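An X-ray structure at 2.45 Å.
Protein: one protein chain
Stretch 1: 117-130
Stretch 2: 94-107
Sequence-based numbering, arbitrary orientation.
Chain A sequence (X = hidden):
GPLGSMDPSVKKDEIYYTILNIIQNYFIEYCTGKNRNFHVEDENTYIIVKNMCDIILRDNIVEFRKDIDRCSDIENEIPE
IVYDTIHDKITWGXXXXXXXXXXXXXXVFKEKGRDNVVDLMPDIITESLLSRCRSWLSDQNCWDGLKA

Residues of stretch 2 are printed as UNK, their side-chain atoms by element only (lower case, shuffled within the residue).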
ATOM      1  N   VAL A 117      12.640 -10.814  -0.768  1.00 73.80           N
ATOM      2  CA  VAL A 117      12.096  -9.479  -0.533  1.00 77.63           C
ATOM      3  C   VAL A 117      10.574  -9.517  -0.560  1.00 70.65           C
ATOM      4  O   VAL A 117       9.909  -8.913   0.288  1.00 65.01           O
ATOM      5  CB  VAL A 117      12.642  -8.476  -1.564  1.00 68.51           C
ATOM      6  CG1 VAL A 117      12.142  -7.072  -1.243  1.00 68.32           C
ATOM      7  CG2 VAL A 117      14.160  -8.506  -1.593  1.00 84.22           C
ATOM      8  N   VAL A 118      10.006 -10.224  -1.540  1.00 60.11           N
ATOM      9  CA  VAL A 118       8.555 -10.329  -1.665  1.00 58.88           C
ATOM     10  C   VAL A 118       7.938 -10.771  -0.347  1.00 63.55           C
ATOM     11  O   VAL A 118       6.857 -10.307   0.036  1.00 61.68           O
ATOM     12  CB  VAL A 118       8.196 -11.292  -2.814  1.00 60.77           C
ATOM     13  CG1 VAL A 118       6.691 -11.525  -2.884  1.00 56.87           C
ATOM     14  CG2 VAL A 118       8.712 -10.742  -4.137  1.00 58.06           C
ATOM     15  N   ASP A 119       8.620 -11.661   0.374  1.00 71.32           N
ATOM     16  CA  ASP A 119       8.107 -12.133   1.655  1.00 71.40           C
ATOM     17  C   ASP A 119       8.032 -11.014   2.688  1.00 59.39           C
ATOM     18  O   ASP A 119       7.341 -11.167   3.702  1.00 62.55           O
ATOM     19  CB  ASP A 119       8.987 -13.271   2.181  1.00 71.60           C
ATOM     20  CG  ASP A 119       8.333 -14.044   3.309  1.00 81.16           C
ATOM     21  OD1 ASP A 119       7.094 -13.968   3.447  1.00 98.41           O
ATOM     22  OD2 ASP A 119       9.058 -14.731   4.057  1.00 79.56           O
ATOM     23  N   LEU A 120       8.712  -9.890   2.451  1.00 64.89           N
ATOM     24  CA  LEU A 120       8.814  -8.831   3.445  1.00 60.88           C
ATOM     25  C   LEU A 120       7.980  -7.598   3.135  1.00 52.08           C
ATOM     26  O   LEU A 120       7.618  -6.873   4.069  1.00 47.74           O
ATOM     27  CB  LEU A 120      10.277  -8.398   3.607  1.00 60.49           C
ATOM     28  CG  LEU A 120      11.288  -9.520   3.844  1.00 77.55           C
ATOM     29  CD1 LEU A 120      12.670  -8.929   4.091  1.00 86.60           C
ATOM     30  CD2 LEU A 120      10.862 -10.416   5.004  1.00 70.62           C
ATOM     31  N   MET A 121       7.665  -7.343   1.866  1.00 56.66           N
ATOM     32  CA  MET A 121       6.976  -6.108   1.507  1.00 50.91           C
ATOM     33  C   MET A 121       5.742  -5.827   2.355  1.00 46.70           C
ATOM     34  O   MET A 121       5.566  -4.669   2.770  1.00 48.67           O
ATOM     35  CB  MET A 121       6.592  -6.144   0.022  1.00 43.87           C
ATOM     36  CG  MET A 121       7.749  -5.881  -0.934  1.00 56.81           C
ATOM     37  SD  MET A 121       8.568  -4.291  -0.678  1.00 57.70           S
ATOM     38  CE  MET A 121       7.238  -3.149  -1.053  1.00 43.73           C
ATOM     39  N   PRO A 122       4.866  -6.794   2.640  1.00 42.53           N
ATOM     40  CA  PRO A 122       3.704  -6.477   3.490  1.00 43.55           C
ATOM     41  C   PRO A 122       4.097  -5.901   4.839  1.00 41.63           C
ATOM     42  O   PRO A 122       3.543  -4.878   5.265  1.00 41.33           O
ATOM     43  CB  PRO A 122       2.993  -7.829   3.619  1.00 40.34           C
ATOM     44  CG  PRO A 122       3.423  -8.603   2.413  1.00 41.18           C
ATOM     45  CD  PRO A 122       4.834  -8.184   2.152  1.00 46.12           C
ATOM     46  N   ASP A 123       5.048  -6.533   5.526  1.00 46.57           N
ATOM     47  CA  ASP A 123       5.482  -6.026   6.822  1.00 42.69           C
ATOM     48  C   ASP A 123       6.178  -4.679   6.683  1.00 44.70           C
ATOM     49  O   ASP A 123       6.028  -3.807   7.547  1.00 45.11           O
ATOM     50  CB  ASP A 123       6.404  -7.042   7.490  1.00 43.75           C
ATOM     51  CG  ASP A 123       5.657  -8.250   8.021  1.00 46.59           C
ATOM     52  OD1 ASP A 123       4.842  -8.091   8.956  1.00 57.66           O
ATOM     53  OD2 ASP A 123       5.879  -9.359   7.495  1.00 66.31           O
ATOM     54  N   ILE A 124       6.929  -4.482   5.597  1.00 44.30           N
ATOM     55  CA  ILE A 124       7.713  -3.259   5.444  1.00 46.96           C
ATOM     56  C   ILE A 124       6.803  -2.042   5.317  1.00 55.21           C
ATOM     57  O   ILE A 124       7.058  -0.997   5.932  1.00 43.91           O
ATOM     58  CB  ILE A 124       8.669  -3.379   4.242  1.00 50.55           C
ATOM     59  CG1 ILE A 124       9.738  -4.438   4.527  1.00 52.47           C
ATOM     60  CG2 ILE A 124       9.331  -2.030   3.939  1.00 51.22           C
ATOM     61  CD1 ILE A 124      10.642  -4.747   3.347  1.00 65.92           C
ATOM     62  N   ILE A 125       5.741  -2.138   4.513  1.00 51.17           N
ATOM     63  CA  ILE A 125       4.863  -0.982   4.370  1.00 45.01           C
ATOM     64  C   ILE A 125       3.937  -0.864   5.574  1.00 45.04           C
ATOM     65  O   ILE A 125       3.690   0.240   6.068  1.00 46.01           O
ATOM     66  CB  ILE A 125       4.083  -1.021   3.039  1.00 37.77           C
ATOM     67  CG1 ILE A 125       2.940  -2.037   3.057  1.00 47.53           C
ATOM     68  CG2 ILE A 125       5.023  -1.317   1.873  1.00 43.21           C
ATOM     69  CD1 ILE A 125       1.983  -1.834   1.906  1.00 55.23           C
ATOM     70  N   THR A 126       3.440  -1.991   6.090  1.00 40.20           N
ATOM     71  CA  THR A 126       2.637  -1.945   7.308  1.00 39.02           C
ATOM     72  C   THR A 126       3.423  -1.314   8.450  1.00 43.33           C
ATOM     73  O   THR A 126       2.876  -0.527   9.233  1.00 39.67           O
ATOM     74  CB  THR A 126       2.174  -3.351   7.695  1.00 37.97           C
ATOM     75  OG1 THR A 126       1.584  -3.998   6.563  1.00 40.44           O
ATOM     76  CG2 THR A 126       1.145  -3.286   8.817  1.00 36.71           C
ATOM     77  N   GLU A 127       4.711  -1.648   8.559  1.00 40.24           N
ATOM     78  CA  GLU A 127       5.570  -0.998   9.543  1.00 42.10           C
ATOM     79  C   GLU A 127       5.687   0.495   9.267  1.00 43.41           C
ATOM     80  O   GLU A 127       5.460   1.323  10.159  1.00 42.98           O
ATOM     81  CB  GLU A 127       6.955  -1.646   9.544  1.00 42.76           C
ATOM     82  CG  GLU A 127       7.134  -2.740  10.581  1.00 51.26           C
ATOM     83  CD  GLU A 127       8.550  -3.287  10.609  1.00 75.69           C
ATOM     84  OE1 GLU A 127       8.723  -4.499  10.357  1.00 71.78           O
ATOM     85  OE2 GLU A 127       9.490  -2.504  10.873  1.00 69.49           O
ATOM     86  N   SER A 128       6.059   0.859   8.036  1.00 42.60           N
ATOM     87  CA  SER A 128       6.165   2.271   7.681  1.00 36.78           C
ATOM     88  C   SER A 128       4.832   2.983   7.863  1.00 40.42           C
ATOM     89  O   SER A 128       4.789   4.129   8.327  1.00 41.77           O
ATOM     90  CB  SER A 128       6.649   2.416   6.239  1.00 35.76           C
ATOM     91  OG  SER A 128       7.824   1.658   6.011  1.00 38.56           O
ATOM     92  N   LEU A 129       3.732   2.321   7.503  1.00 38.61           N
ATOM     93  CA  LEU A 129       2.418   2.943   7.627  1.00 37.00           C
ATOM     94  C   LEU A 129       2.080   3.212   9.088  1.00 42.03           C
ATOM     95  O   LEU A 129       1.631   4.306   9.445  1.00 52.79           O
ATOM     96  CB  LEU A 129       1.358   2.045   6.981  1.00 38.74           C
ATOM     97  CG  LEU A 129       0.296   2.641   6.058  1.00 47.16           C
ATOM     98  CD1 LEU A 129       0.887   3.564   5.005  1.00 41.74           C
ATOM     99  CD2 LEU A 129      -0.441   1.498   5.379  1.00 54.54           C
ATOM    100  N   LEU A 130       2.298   2.223   9.954  1.00 42.94           N
ATOM    101  CA  LEU A 130       1.950   2.376  11.363  1.00 49.55           C
ATOM    102  C   LEU A 130       2.935   3.262  12.110  1.00 47.48           C
ATOM    103  O   LEU A 130       2.560   3.899  13.101  1.00 57.52           O
ATOM    104  CB  LEU A 130       1.876   1.005  12.031  1.00 48.37           C
ATOM    105  CG  LEU A 130       0.754   0.136  11.485  1.00 44.58           C
ATOM    106  CD1 LEU A 130       0.998  -1.295  11.836  1.00 49.81           C
ATOM    107  CD2 LEU A 130      -0.574   0.602  12.032  1.00 47.81           C
ATOM    108  N   UNK A  94      -4.228   8.612   0.231  1.00 38.80           N
ATOM    109  CA  UNK A  94      -2.785   8.403   0.247  1.00 38.69           C
ATOM    110  C   UNK A  94      -2.433   7.015   0.769  1.00 31.34           C
ATOM    111  O   UNK A  94      -1.542   6.351   0.227  1.00 35.20           O
ATOM    112  n   UNK A  94      -1.395  15.524   0.486  1.00 53.62           N
ATOM    113  n   UNK A  94      -1.800  13.275   0.697  1.00 48.12           N
ATOM    114  c   UNK A  94      -2.116   9.493   1.085  1.00 37.22           C
ATOM    115  c   UNK A  94      -2.211  10.866   0.446  1.00 40.03           C
ATOM    116  c   UNK A  94      -1.252  14.393   1.160  1.00 49.29           C
ATOM    117  c   UNK A  94      -1.704  11.973   1.351  1.00 40.80           C
ATOM    118  n   UNK A  94      -0.557  14.383   2.289  1.00 46.43           N
ATOM    119  N   UNK A  95      -3.125   6.557   1.814  1.00 33.20           N
ATOM    120  CA  UNK A  95      -2.859   5.230   2.365  1.00 38.15           C
ATOM    121  C   UNK A  95      -3.094   4.156   1.310  1.00 38.23           C
ATOM    122  O   UNK A  95      -2.318   3.199   1.194  1.00 38.24           O
ATOM    123  c   UNK A  95      -3.614   3.550   4.088  1.00 36.01           C
ATOM    124  c   UNK A  95      -3.301   5.934   4.738  1.00 40.59           C
ATOM    125  c   UNK A  95      -3.723   4.990   3.619  1.00 36.44           C
ATOM    126  N   UNK A  96      -4.167   4.292   0.526  1.00 36.52           N
ATOM    127  CA  UNK A  96      -4.462   3.297  -0.502  1.00 33.60           C
ATOM    128  C   UNK A  96      -3.425   3.359  -1.617  1.00 34.48           C
ATOM    129  O   UNK A  96      -2.966   2.322  -2.115  1.00 36.18           O
ATOM    130  c   UNK A  96      -6.927   3.213   0.054  1.00 37.29           C
ATOM    131  c   UNK A  96      -5.890   3.499  -1.041  1.00 39.08           C
ATOM    132  c   UNK A  96      -6.136   2.627  -2.264  1.00 37.65           C
ATOM    133  c   UNK A  96      -7.004   1.763   0.488  1.00 43.11           C
ATOM    134  N   UNK A  97      -3.047   4.570  -2.036  1.00 29.15           N
ATOM    135  CA  UNK A  97      -2.030   4.721  -3.072  1.00 32.25           C
ATOM    136  C   UNK A  97      -0.724   4.048  -2.669  1.00 35.79           C
ATOM    137  O   UNK A  97      -0.040   3.452  -3.509  1.00 32.44           O
ATOM    138  c   UNK A  97      -1.800   6.205  -3.356  1.00 33.13           C
ATOM    139  o   UNK A  97      -3.026   6.843  -3.652  1.00 35.59           O
ATOM    140  N   UNK A  98      -0.357   4.144  -1.389  1.00 35.61           N
ATOM    141  CA  UNK A  98       0.833   3.458  -0.890  1.00 35.10           C
ATOM    142  C   UNK A  98       0.689   1.951  -1.062  1.00 31.29           C
ATOM    143  O   UNK A  98       1.601   1.270  -1.547  1.00 27.15           O
ATOM    144  c   UNK A  98       2.095   2.892   1.239  1.00 32.27           C
ATOM    145  c   UNK A  98       1.282   5.906   2.041  1.00 43.84           C
ATOM    146  c   UNK A  98       1.075   3.835   0.582  1.00 29.05           C
ATOM    147  c   UNK A  98       1.538   5.287   0.685  1.00 30.51           C
ATOM    148  N   UNK A  99      -0.458   1.408  -0.656  1.00 32.93           N
ATOM    149  CA  UNK A  99      -0.676  -0.032  -0.747  1.00 35.02           C
ATOM    150  C   UNK A  99      -0.607  -0.485  -2.198  1.00 31.58           C
ATOM    151  O   UNK A  99       0.005  -1.512  -2.517  1.00 33.41           O
ATOM    152  c   UNK A  99      -1.997  -0.076   1.399  1.00 35.06           C
ATOM    153  c   UNK A  99      -2.336  -1.883  -0.308  1.00 32.05           C
ATOM    154  c   UNK A  99      -2.022  -0.404  -0.097  1.00 33.00           C
ATOM    155  c   UNK A  99      -3.377  -0.040   2.042  1.00 37.78           C
ATOM    156  N   UNK A 100      -1.230   0.276  -3.100  1.00 28.15           N
ATOM    157  CA  UNK A 100      -1.222  -0.095  -4.511  1.00 31.51           C
ATOM    158  C   UNK A 100       0.191  -0.063  -5.077  1.00 35.91           C
ATOM    159  O   UNK A 100       0.644  -1.027  -5.706  1.00 32.06           O
ATOM    160  c   UNK A 100      -2.142   0.836  -5.301  1.00 35.22           C
ATOM    161  N   UNK A 101       0.905   1.046  -4.864  1.00 38.97           N
ATOM    162  CA  UNK A 101       2.291   1.132  -5.311  1.00 35.12           C
ATOM    163  C   UNK A 101       3.149   0.072  -4.637  1.00 34.99           C
ATOM    164  O   UNK A 101       4.039  -0.513  -5.267  1.00 35.10           O
ATOM    165  c   UNK A 101       2.847   2.528  -5.035  1.00 42.62           C
ATOM    166  c   UNK A 101       5.300   2.610  -4.497  1.00 37.92           C
ATOM    167  c   UNK A 101       6.943   2.999  -6.186  1.00 39.49           C
ATOM    168  c   UNK A 101       5.947   3.086  -7.131  1.00 41.22           C
ATOM    169  c   UNK A 101       4.288   2.695  -5.438  1.00 43.09           C
ATOM    170  c   UNK A 101       6.621   2.763  -4.867  1.00 39.71           C
ATOM    171  c   UNK A 101       4.627   2.934  -6.757  1.00 37.52           C
ATOM    172  N   UNK A 102       2.901  -0.192  -3.354  1.00 33.01           N
ATOM    173  CA  UNK A 102       3.565  -1.307  -2.705  1.00 38.32           C
ATOM    174  C   UNK A 102       3.301  -2.621  -3.415  1.00 41.45           C
ATOM    175  O   UNK A 102       4.217  -3.422  -3.622  1.00 38.35           O
ATOM    176  N   UNK A 103       2.045  -2.854  -3.810  1.00 37.07           N
ATOM    177  CA  UNK A 103       1.710  -4.074  -4.536  1.00 34.64           C
ATOM    178  C   UNK A 103       2.493  -4.170  -5.840  1.00 36.49           C
ATOM    179  O   UNK A 103       3.020  -5.236  -6.177  1.00 44.34           O
ATOM    180  c   UNK A 103       0.208  -4.125  -4.811  1.00 47.11           C
ATOM    181  N   UNK A 104       2.582  -3.067  -6.585  1.00 41.36           N
ATOM    182  CA  UNK A 104       3.305  -3.094  -7.853  1.00 44.20           C
ATOM    183  C   UNK A 104       4.771  -3.449  -7.637  1.00 43.85           C
ATOM    184  O   UNK A 104       5.324  -4.306  -8.336  1.00 44.97           O
ATOM    185  c   UNK A 104       4.271  -2.535 -12.117  1.00 73.12           C
ATOM    186  c   UNK A 104       3.940  -1.716  -9.874  1.00 51.35           C
ATOM    187  c   UNK A 104       3.581  -2.550 -10.921  1.00 59.49           C
ATOM    188  c   UNK A 104       5.341  -1.683 -12.277  1.00 68.52           C
ATOM    189  c   UNK A 104       5.724  -0.846 -11.250  1.00 58.97           C
ATOM    190  c   UNK A 104       5.025  -0.868 -10.054  1.00 53.37           C
ATOM    191  o   UNK A 104       6.025  -1.676 -13.470  1.00 74.96           O
ATOM    192  c   UNK A 104       3.180  -1.749  -8.569  1.00 44.95           C
ATOM    193  N   UNK A 105       5.422  -2.786  -6.677  1.00 42.79           N
ATOM    194  CA  UNK A 105       6.819  -3.091  -6.370  1.00 40.60           C
ATOM    195  C   UNK A 105       6.980  -4.574  -6.064  1.00 43.76           C
ATOM    196  O   UNK A 105       7.899  -5.235  -6.561  1.00 47.29           O
ATOM    197  c   UNK A 105       7.584  -0.805  -5.683  1.00 34.23           C
ATOM    198  c   UNK A 105       8.569  -2.800  -4.560  1.00 44.68           C
ATOM    199  c   UNK A 105       7.311  -2.217  -5.201  1.00 36.40           C
ATOM    200  N   UNK A 106       6.084  -5.115  -5.238  1.00 47.09           N
ATOM    201  CA  UNK A 106       6.168  -6.525  -4.871  1.00 45.28           C
ATOM    202  C   UNK A 106       6.136  -7.407  -6.113  1.00 46.38           C
ATOM    203  O   UNK A 106       6.974  -8.302  -6.275  1.00 44.16           O
ATOM    204  o   UNK A 106       5.036  -5.982  -2.798  1.00 46.07           O
ATOM    205  c   UNK A 106       5.028  -6.882  -3.915  1.00 37.93           C
ATOM    206  c   UNK A 106       5.180  -8.300  -3.397  1.00 39.10           C
ATOM    207  N   UNK A 107       5.172  -7.170  -7.006  1.00 45.81           N
ATOM    208  CA  UNK A 107       5.139  -7.915  -8.259  1.00 51.87           C
ATOM    209  C   UNK A 107       6.432  -7.715  -9.039  1.00 49.46           C
ATOM    210  O   UNK A 107       6.981  -8.668  -9.602  1.00 58.36           O
ATOM    211  c   UNK A 107       3.234  -8.629  -9.838  1.00 46.46           C
ATOM    212  c   UNK A 107       3.937  -7.485  -9.102  1.00 49.11           C
ATOM    213  c   UNK A 107       2.637  -8.156 -11.157  1.00 52.27           C
ATOM    214  c   UNK A 107       1.447  -9.001 -11.585  1.00 57.64           C
ATOM    215  n   UNK A 107       1.781 -10.448 -11.685  1.00 65.03           N
TER

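Position 94 carries four carbons and three nitrogens, an unbranched run of three carbons, a nitrogen, and then a carbon bearing the other two nitrogens. This guanidinium identifies Arg-94; it does not reach stretch 1, and its nitrogens are hydrogen-bonded elsewhere in the structure. At 95 a first carbon carries two more and nothing else, and one of the outer two packs on Leu-129. This is Val-95, set sideways to the other helix, with CG1 4.0 Å from Leu-129 CD2.

Position 96 has four carbons, forked at the first, with one arm two carbons long: Ile-96, directed away from stretch 1. One carbon followed by one oxygen makes 97 a serine, and Ser-97 is likewise out of reach. The forked four-carbon pattern returns at 98, now pointing toward stretch 1 and packing on Leu-129. This is Ile-98, whose CD1 lies 3.8 Å from Leu-129 CD1, so that Leu-129 touches two side chains three residues, or just under one helical turn, apart. The same pattern at 99, placed sideways and touched by Ile-125, gives Ile-99; Ile-125 CD1 approaches its CA at 4.2 Å and its CG1 at 4.4 Å.

A single carbon at 100 defines Ala-100, which faces away. At 101 one carbon leads to a six-carbon ring without oxygen, hence Phe-101, whose ring does not reach stretch 1. Position 102 has no side-chain atoms and is therefore Gly-102. A CB here would point toward stretch 1 and fall a tight 3.4 Å from Ile-125 CD1; the bare backbone leaves room for that methyl, and Met-121 CE sits 4.0 Å from Gly-102 O.

The lone carbon at 103 belongs to Ala-103, again facing away. At 104 the six-membered ring bears an oxygen, which distinguishes Tyr-104 from the earlier ring; it too makes no contact with stretch 1. Three carbons forked at the first, one of them against Met-121, mark 105 as Val-105, with CG1 3.8 Å from Met-121 CE. At 106 the first carbon carries one oxygen, close to Met-121, and one carbon, which meets Val-118: the signature of Thr-106. Its OG1 donates a 2.8 Å hydrogen bond to Gly-102 O, one turn back, while lying 3.2 Å from Met-121 CB; its CG2 is 3.6 Å from Val-118 CG1. Four carbons in a row ending in nitrogen make 107 Lys-107, which leaves the contact with its CA-to-CB bond directed away.

The two helices run roughly antiparallel, at 154° between their directions, with a closest axial approach of 10.4 Å. Met-121, Ile-125 and Leu-129, spaced four residues apart, all point toward stretch 2 and meet successively earlier parts of it. Earlier in stretch 1, Val-118 extends the contact to Thr-106, where the CA atoms of the two residues are 5.5 Å apart. No hydrogen bond crosses between the stretches. The hydroxyl of Thr-106 is instead engaged by its own helix, and the contact, burying 464 Å², rests largely on apolar packing.

Stretch 2 94-107: RVISIIAFGAYVTK
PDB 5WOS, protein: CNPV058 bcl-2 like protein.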